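Local coordinates for dihydrolipoyl dehydrogenase (Elizabethkingia anophelis NUHP1, PDB 6UZI) that reoxidises protein-bound dihydrolipoyl groups to lipoyl groups, passing the electrons through a redox-active disulfide and FAD to NAD+, at the interface of chains A and B. Numbering follows the deposited sequence. Chains: chain A/B, Dihydrolipoyl dehydrogenase.

Contact 1: the interface of chains A and B. Residues chain A 451-453, 458, 474; chain B 25, 329-330, 333.
A:His453 and B:His330 meet in the homodimer interface of this flavoprotein family, where a loop of one subunit reaches the FAD site of the other and an active site is assembled from both chains. The backbone N-H of A:His453 points down onto the face of the B:His330 imidazole at ND1, 3.2 Å from N to ND1, so any bond is to the ring face and not to the in-plane lone pair. A:Ala452 CA lies over the same face, 3.6 Å above its middle, a CH-pi contact. The CG of B:His330 sits between its backbone N and carbonyl carbon (chi1 51°), which lays the ring beneath residues 451-453 from the first turn of helix 329-343. With CG opposite its own N (chi1 179°), the ring of A:His453 runs past B:His330 and over B:Ala329, whose CB comes 3.5 Å from A:His453 CD2. At the far edge, A:Glu458 OE2 lies in the plane of the imidazole beside ND1. B:Glu333, an extended side chain of helix 329-343, crosses this ring nearly at a right angle, and its carboxylate is turned 77° from the ring plane. B:Glu333 OE2 sits over the ring face, 3.4 Å from A:His453 ND1 and not in its plane, while B:Glu333 OE1 stands 3.6 Å from A:Glu458 OE2. Zinc is bound by A:His453 and A:Glu458, and Glu333 is also a zinc ligand of this protein; a cation here would probably ease the approach of the two carboxylates, and it may come from crystallisation. A:His474 meets B:Val25 CG2 with its ring, at 3.8 Å from NE2. The site positions the catalytic base, A:His453, backed by A:Glu458, against the FAD and disulfide of chain B.

Contact 2: the interface of chains A and B. Residues chain A 429, 432, 455-457; chain B 427-428, 431-432.
B:Asp428 OD2, a carboxylate oxygen, is held by two successive backbone N-H groups of chain A. The bond from A:Thr457 N is 3.2 Å long and meets OD2 nearly along the C-O axis, whereas that from A:Tyr456 N, at 2.9 Å, is strongly bent (123° at H) and weak. The other oxygen, B:Asp428 OD1, is 2.7 Å from a water that also contacts A:Tyr456 N, so both carboxylate oxygens address the same turn. The carboxylate is directed there with CG of B:Asp428 opposite its carbonyl carbon (chi1 -64°), and it slides past the side chains of A:Thr455 and A:Thr457 in the opposite direction. Beside it runs the ring of A:Tyr456, tilted 22° from the carboxylate plane, with CD1 bordering OD1. The hydroxyls of A:Thr455 and A:Thr457 are hydrogen bonded to each other, OG1 to OG1 at 2.8 Å, which should fix the rotation of both. A second water links A:Thr457 OG1 to the backbone oxygen of B:Ala427, lying 2.6 Å from the latter. The methyl branch of A:Thr457 fills the ground between chains: CG2 is 3.8 Å from B:Asp428 CB and equally near B:Ala431 CB. From another direction, the extended side chain of A:Glu432 turns its OE1 side to the methyl of B:Ala431, with CD 3.8 Å from CB. The backbones of A:Glu432 and B:Glu432 also come close, CA to CA at 4.2 Å, which places this edge of the contact near the two-fold axis. Helix 426-438 of each subunit thus lies at the centre of the dimer, B:Asp428 in its first turn bracing the chain A loop just ahead of helix 458-469.

Contact 1: the interface of chains A and B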
ATOM      1  N   HIS A 451       3.151  -8.708 -10.547  1.00 44.47           N
ATOM      2  CA  HIS A 451       3.219  -7.682  -9.515  1.00 36.55           C
ATOM      3  C   HIS A 451       3.895  -6.453 -10.106  1.00 37.77           C
ATOM      4  O   HIS A 451       4.993  -6.553 -10.660  1.00 41.07           O
ATOM      5  CB  HIS A 451       4.001  -8.155  -8.283  1.00 31.74           C
ATOM      6  CG  HIS A 451       3.308  -9.213  -7.482  1.00 30.52           C
ATOM      7  ND1 HIS A 451       3.023 -10.465  -7.983  1.00 34.91           N
ATOM      8  CD2 HIS A 451       2.849  -9.208  -6.206  1.00 33.33           C
ATOM      9  CE1 HIS A 451       2.423 -11.186  -7.052  1.00 30.17           C
ATOM     10  NE2 HIS A 451       2.307 -10.446  -5.964  1.00 32.93           N
ATOM     11  N   ALA A 452       3.245  -5.302  -9.977  1.00 41.00           N
ATOM     12  CA  ALA A 452       3.771  -4.074 -10.556  1.00 43.71           C
ATOM     13  C   ALA A 452       5.187  -3.806 -10.066  1.00 40.23           C
ATOM     14  O   ALA A 452       5.497  -3.977  -8.884  1.00 41.15           O
ATOM     15  CB  ALA A 452       2.862  -2.894 -10.194  1.00 34.47           C
ATOM     16  N   HIS A 453       6.043  -3.367 -10.983  1.00 41.74           N
ATOM     17  CA  HIS A 453       7.429  -3.049 -10.695  1.00 43.88           C
ATOM     18  C   HIS A 453       7.677  -1.574 -10.972  1.00 49.27           C
ATOM     19  O   HIS A 453       7.330  -1.090 -12.058  1.00 55.45           O
ATOM     20  CB  HIS A 453       8.369  -3.906 -11.552  1.00 51.95           C
ATOM     21  CG  HIS A 453       9.823  -3.622 -11.336  1.00 65.10           C
ATOM     22  ND1 HIS A 453      10.629  -4.416 -10.550  1.00 68.47           N
ATOM     23  CD2 HIS A 453      10.622  -2.641 -11.823  1.00 68.51           C
ATOM     24  CE1 HIS A 453      11.858  -3.932 -10.552  1.00 70.87           C
ATOM     25  NE2 HIS A 453      11.881  -2.855 -11.318  1.00 68.51           N
ATOM     26  N   GLU A 458       6.153  -6.579  -4.626  1.00 30.69           N
ATOM     27  CA  GLU A 458       7.032  -7.539  -5.288  1.00 31.94           C
ATOM     28  C   GLU A 458       7.719  -8.434  -4.274  1.00 35.85           C
ATOM     29  O   GLU A 458       8.101  -9.563  -4.601  1.00 34.87           O
ATOM     30  CB  GLU A 458       8.078  -6.823  -6.148  1.00 34.09           C
ATOM     31  CG  GLU A 458       7.513  -5.983  -7.269  1.00 43.10           C
ATOM     32  CD  GLU A 458       8.558  -5.588  -8.287  1.00 63.41           C
ATOM     33  OE1 GLU A 458       9.215  -4.544  -8.089  1.00 69.72           O
ATOM     34  OE2 GLU A 458       8.723  -6.320  -9.286  1.00 91.35           O
ATOM     35  N   HIS A 474      15.224 -12.353  -7.252  1.00 48.40           N
ATOM     36  CA  HIS A 474      15.974 -11.174  -6.826  1.00 52.77           C
ATOM     37  C   HIS A 474      16.649 -11.344  -5.468  1.00 55.34           C
ATOM     38  O   HIS A 474      16.879 -10.357  -4.759  1.00 53.89           O
ATOM     39  CB  HIS A 474      15.062  -9.949  -6.820  1.00 46.83           C
ATOM     40  CG  HIS A 474      14.558  -9.571  -8.178  1.00 47.96           C
ATOM     41  ND1 HIS A 474      13.440 -10.147  -8.746  1.00 46.21           N
ATOM     42  CD2 HIS A 474      15.040  -8.696  -9.094  1.00 46.72           C
ATOM     43  CE1 HIS A 474      13.245  -9.627  -9.945  1.00 48.14           C
ATOM     44  NE2 HIS A 474      14.202  -8.747 -10.182  1.00 49.33           N
TER
ATOM     45  N   VAL B  25      16.204 -11.011 -15.706  1.00 47.42           N
ATOM     46  CA  VAL B  25      15.336 -11.972 -15.037  1.00 50.54           C
ATOM     47  C   VAL B  25      15.216 -13.252 -15.865  1.00 52.15           C
ATOM     48  O   VAL B  25      15.197 -14.364 -15.320  1.00 51.96           O
ATOM     49  CB  VAL B  25      13.969 -11.335 -14.733  1.00 46.71           C
ATOM     50  CG1 VAL B  25      12.966 -12.392 -14.310  1.00 44.62           C
ATOM     51  CG2 VAL B  25      14.122 -10.288 -13.652  1.00 45.13           C
ATOM     52  N   ALA B 329       7.841  -2.607 -16.892  1.00 44.94           N
ATOM     53  CA  ALA B 329       8.993  -3.351 -16.396  1.00 43.84           C
ATOM     54  C   ALA B 329       8.603  -4.764 -15.984  1.00 41.03           C
ATOM     55  O   ALA B 329       9.246  -5.739 -16.392  1.00 41.80           O
ATOM     56  CB  ALA B 329       9.642  -2.602 -15.235  1.00 40.97           C
ATOM     57  N   HIS B 330       7.536  -4.904 -15.196  1.00 37.93           N
ATOM     58  CA  HIS B 330       7.110  -6.241 -14.801  1.00 41.97           C
ATOM     59  C   HIS B 330       6.537  -7.039 -15.969  1.00 48.35           C
ATOM     60  O   HIS B 330       6.459  -8.271 -15.885  1.00 47.94           O
ATOM     61  CB  HIS B 330       6.103  -6.165 -13.658  1.00 37.52           C
ATOM     62  CG  HIS B 330       4.968  -5.225 -13.910  1.00 41.56           C
ATOM     63  ND1 HIS B 330       5.136  -3.860 -13.986  1.00 37.73           N
ATOM     64  CD2 HIS B 330       3.648  -5.454 -14.100  1.00 40.10           C
ATOM     65  CE1 HIS B 330       3.968  -3.287 -14.209  1.00 36.42           C
ATOM     66  NE2 HIS B 330       3.048  -4.233 -14.283  1.00 41.92           N
ATOM     67  N   GLU B 333       9.698  -8.619 -17.222  1.00 55.70           N
ATOM     68  CA  GLU B 333      10.092  -9.667 -16.283  1.00 53.92           C
ATOM     69  C   GLU B 333       9.301 -10.947 -16.521  1.00 58.97           C
ATOM     70  O   GLU B 333       9.875 -12.040 -16.629  1.00 51.19           O
ATOM     71  CB  GLU B 333       9.881  -9.180 -14.850  1.00 55.67           C
ATOM     72  CG  GLU B 333      10.958  -8.247 -14.339  1.00 75.11           C
ATOM     73  CD  GLU B 333      10.645  -7.688 -12.962  1.00 80.58           C
ATOM     74  OE1 GLU B 333       9.483  -7.799 -12.515  1.00 82.19           O
ATOM     75  OE2 GLU B 333      11.565  -7.134 -12.329  1.00 81.93           O
TER

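Contact 2: the interface of chains A and B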
ATOM      1  N   MET A 429      -0.538  -3.803   2.008  1.00 28.59           N
ATOM      2  CA  MET A 429      -0.088  -4.965   1.254  1.00 26.88           C
ATOM      3  C   MET A 429      -0.780  -6.231   1.738  1.00 33.65           C
ATOM      4  O   MET A 429      -0.968  -7.177   0.963  1.00 31.75           O
ATOM      5  CB  MET A 429       1.423  -5.125   1.376  1.00 26.71           C
ATOM      6  CG  MET A 429       2.226  -4.101   0.628  1.00 28.89           C
ATOM      7  SD  MET A 429       3.923  -4.659   0.463  1.00 41.26           S
ATOM      8  CE  MET A 429       4.448  -4.757   2.170  1.00 42.07           C
ATOM      9  N   GLU A 432      -3.618  -8.196  -0.234  1.00 33.05           N
ATOM     10  CA  GLU A 432      -3.325  -9.195  -1.259  1.00 31.24           C
ATOM     11  C   GLU A 432      -3.290 -10.594  -0.664  1.00 32.68           C
ATOM     12  O   GLU A 432      -3.852 -11.535  -1.234  1.00 34.60           O
ATOM     13  CB  GLU A 432      -1.994  -8.873  -1.945  1.00 30.19           C
ATOM     14  CG  GLU A 432      -1.532  -9.920  -2.947  1.00 42.29           C
ATOM     15  CD  GLU A 432      -0.145  -9.636  -3.517  1.00 51.29           C
ATOM     16  OE1 GLU A 432       0.385  -8.527  -3.299  1.00 53.65           O
ATOM     17  OE2 GLU A 432       0.421 -10.529  -4.182  1.00 49.69           O
ATOM     18  N   THR A 455       7.299  -1.987  -6.830  1.00 33.43           N
ATOM     19  CA  THR A 455       6.382  -1.817  -5.711  1.00 30.10           C
ATOM     20  C   THR A 455       6.867  -2.647  -4.538  1.00 36.69           C
ATOM     21  O   THR A 455       7.707  -3.535  -4.683  1.00 50.36           O
ATOM     22  CB  THR A 455       4.953  -2.234  -6.059  1.00 34.13           C
ATOM     23  OG1 THR A 455       4.956  -3.603  -6.476  1.00 40.76           O
ATOM     24  CG2 THR A 455       4.380  -1.351  -7.155  1.00 31.02           C
ATOM     25  N   TYR A 456       6.316  -2.362  -3.358  1.00 32.46           N
ATOM     26  CA  TYR A 456       6.663  -3.162  -2.190  1.00 31.78           C
ATOM     27  C   TYR A 456       6.051  -4.553  -2.270  1.00 39.35           C
ATOM     28  O   TYR A 456       6.587  -5.497  -1.679  1.00 34.94           O
ATOM     29  CB  TYR A 456       6.219  -2.448  -0.917  1.00 28.52           C
ATOM     30  CG  TYR A 456       6.895  -1.115  -0.733  1.00 37.86           C
ATOM     31  CD1 TYR A 456       6.174   0.073  -0.840  1.00 30.13           C
ATOM     32  CD2 TYR A 456       8.265  -1.039  -0.500  1.00 36.74           C
ATOM     33  CE1 TYR A 456       6.794   1.298  -0.692  1.00 27.47           C
ATOM     34  CE2 TYR A 456       8.894   0.186  -0.347  1.00 42.14           C
ATOM     35  CZ  TYR A 456       8.154   1.350  -0.444  1.00 38.84           C
ATOM     36  OH  TYR A 456       8.776   2.567  -0.298  1.00 39.74           O
ATOM     37  N   THR A 457       4.943  -4.703  -3.008  1.00 44.22           N
ATOM     38  CA  THR A 457       4.289  -6.003  -3.123  1.00 40.37           C
ATOM     39  C   THR A 457       5.131  -7.021  -3.883  1.00 35.83           C
ATOM     40  O   THR A 457       4.870  -8.224  -3.768  1.00 32.76           O
ATOM     41  CB  THR A 457       2.924  -5.861  -3.807  1.00 46.90           C
ATOM     42  OG1 THR A 457       3.081  -5.228  -5.083  1.00 45.31           O
ATOM     43  CG2 THR A 457       1.977  -5.029  -2.946  1.00 43.57           C
TER
ATOM     44  N   ALA B 427      -0.267   2.192  -5.852  1.00 38.63           N
ATOM     45  CA  ALA B 427       0.740   1.351  -6.488  1.00 44.39           C
ATOM     46  C   ALA B 427       0.814  -0.022  -5.843  1.00 39.59           C
ATOM     47  O   ALA B 427       1.162  -1.000  -6.511  1.00 30.77           O
ATOM     48  CB  ALA B 427       2.107   2.030  -6.435  1.00 46.57           C
ATOM     49  N   ASP B 428       0.465  -0.126  -4.560  1.00 35.50           N
ATOM     50  CA  ASP B 428       0.472  -1.411  -3.884  1.00 36.55           C
ATOM     51  C   ASP B 428      -0.915  -1.982  -3.636  1.00 40.78           C
ATOM     52  O   ASP B 428      -1.042  -3.201  -3.507  1.00 41.74           O
ATOM     53  CB  ASP B 428       1.225  -1.308  -2.549  1.00 28.73           C
ATOM     54  CG  ASP B 428       2.688  -0.980  -2.742  1.00 41.03           C
ATOM     55  OD1 ASP B 428       3.051   0.207  -2.600  1.00 43.39           O
ATOM     56  OD2 ASP B 428       3.466  -1.904  -3.076  1.00 39.41           O
ATOM     57  N   ALA B 431      -2.399  -4.663  -6.203  1.00 35.23           N
ATOM     58  CA  ALA B 431      -2.073  -6.081  -6.102  1.00 34.20           C
ATOM     59  C   ALA B 431      -3.273  -6.895  -5.642  1.00 32.29           C
ATOM     60  O   ALA B 431      -3.466  -8.027  -6.090  1.00 47.19           O
ATOM     61  CB  ALA B 431      -0.890  -6.280  -5.154  1.00 33.79           C
ATOM     62  N   GLU B 432      -4.088  -6.343  -4.739  1.00 31.89           N
ATOM     63  CA  GLU B 432      -5.305  -7.047  -4.339  1.00 34.06           C
ATOM     64  C   GLU B 432      -6.223  -7.276  -5.534  1.00 40.11           C
ATOM     65  O   GLU B 432      -6.813  -8.353  -5.679  1.00 40.72           O
ATOM     66  CB  GLU B 432      -6.047  -6.272  -3.249  1.00 24.85           C
ATOM     67  CG  GLU B 432      -7.382  -6.910  -2.878  1.00 36.46           C
ATOM     68  CD  GLU B 432      -8.205  -6.083  -1.905  1.00 38.07           C
ATOM     69  OE1 GLU B 432      -7.662  -5.103  -1.355  1.00 33.70           O
ATOM     70  OE2 GLU B 432      -9.396  -6.415  -1.693  1.00 32.53           O
TER
HETATM   71  O   HOH W   1       5.375   0.731  -3.818  1.00 40.21           O
HETATM   72  O   HOH W   2       1.174  -3.576  -6.496  1.00 44.36           O

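Contact 1 and contact 2 lie about 12 Å apart, centre to centre, and use the same stretch of chain A, the loop running into helix 458-469. In contact 2 the later part of that loop is held against helix 426-438 of chain B near the dimer axis; in contact 1 its earlier part, together with the start of the helix, faces helix 329-343 of chain B beside the flavin. The centre of contact 2 is about 9 Å from A:His453, so its grip probably helps set the loop that carries this base. Two-fold symmetry repeats both contacts with the chains exchanged, tying each active site to dimer assembly.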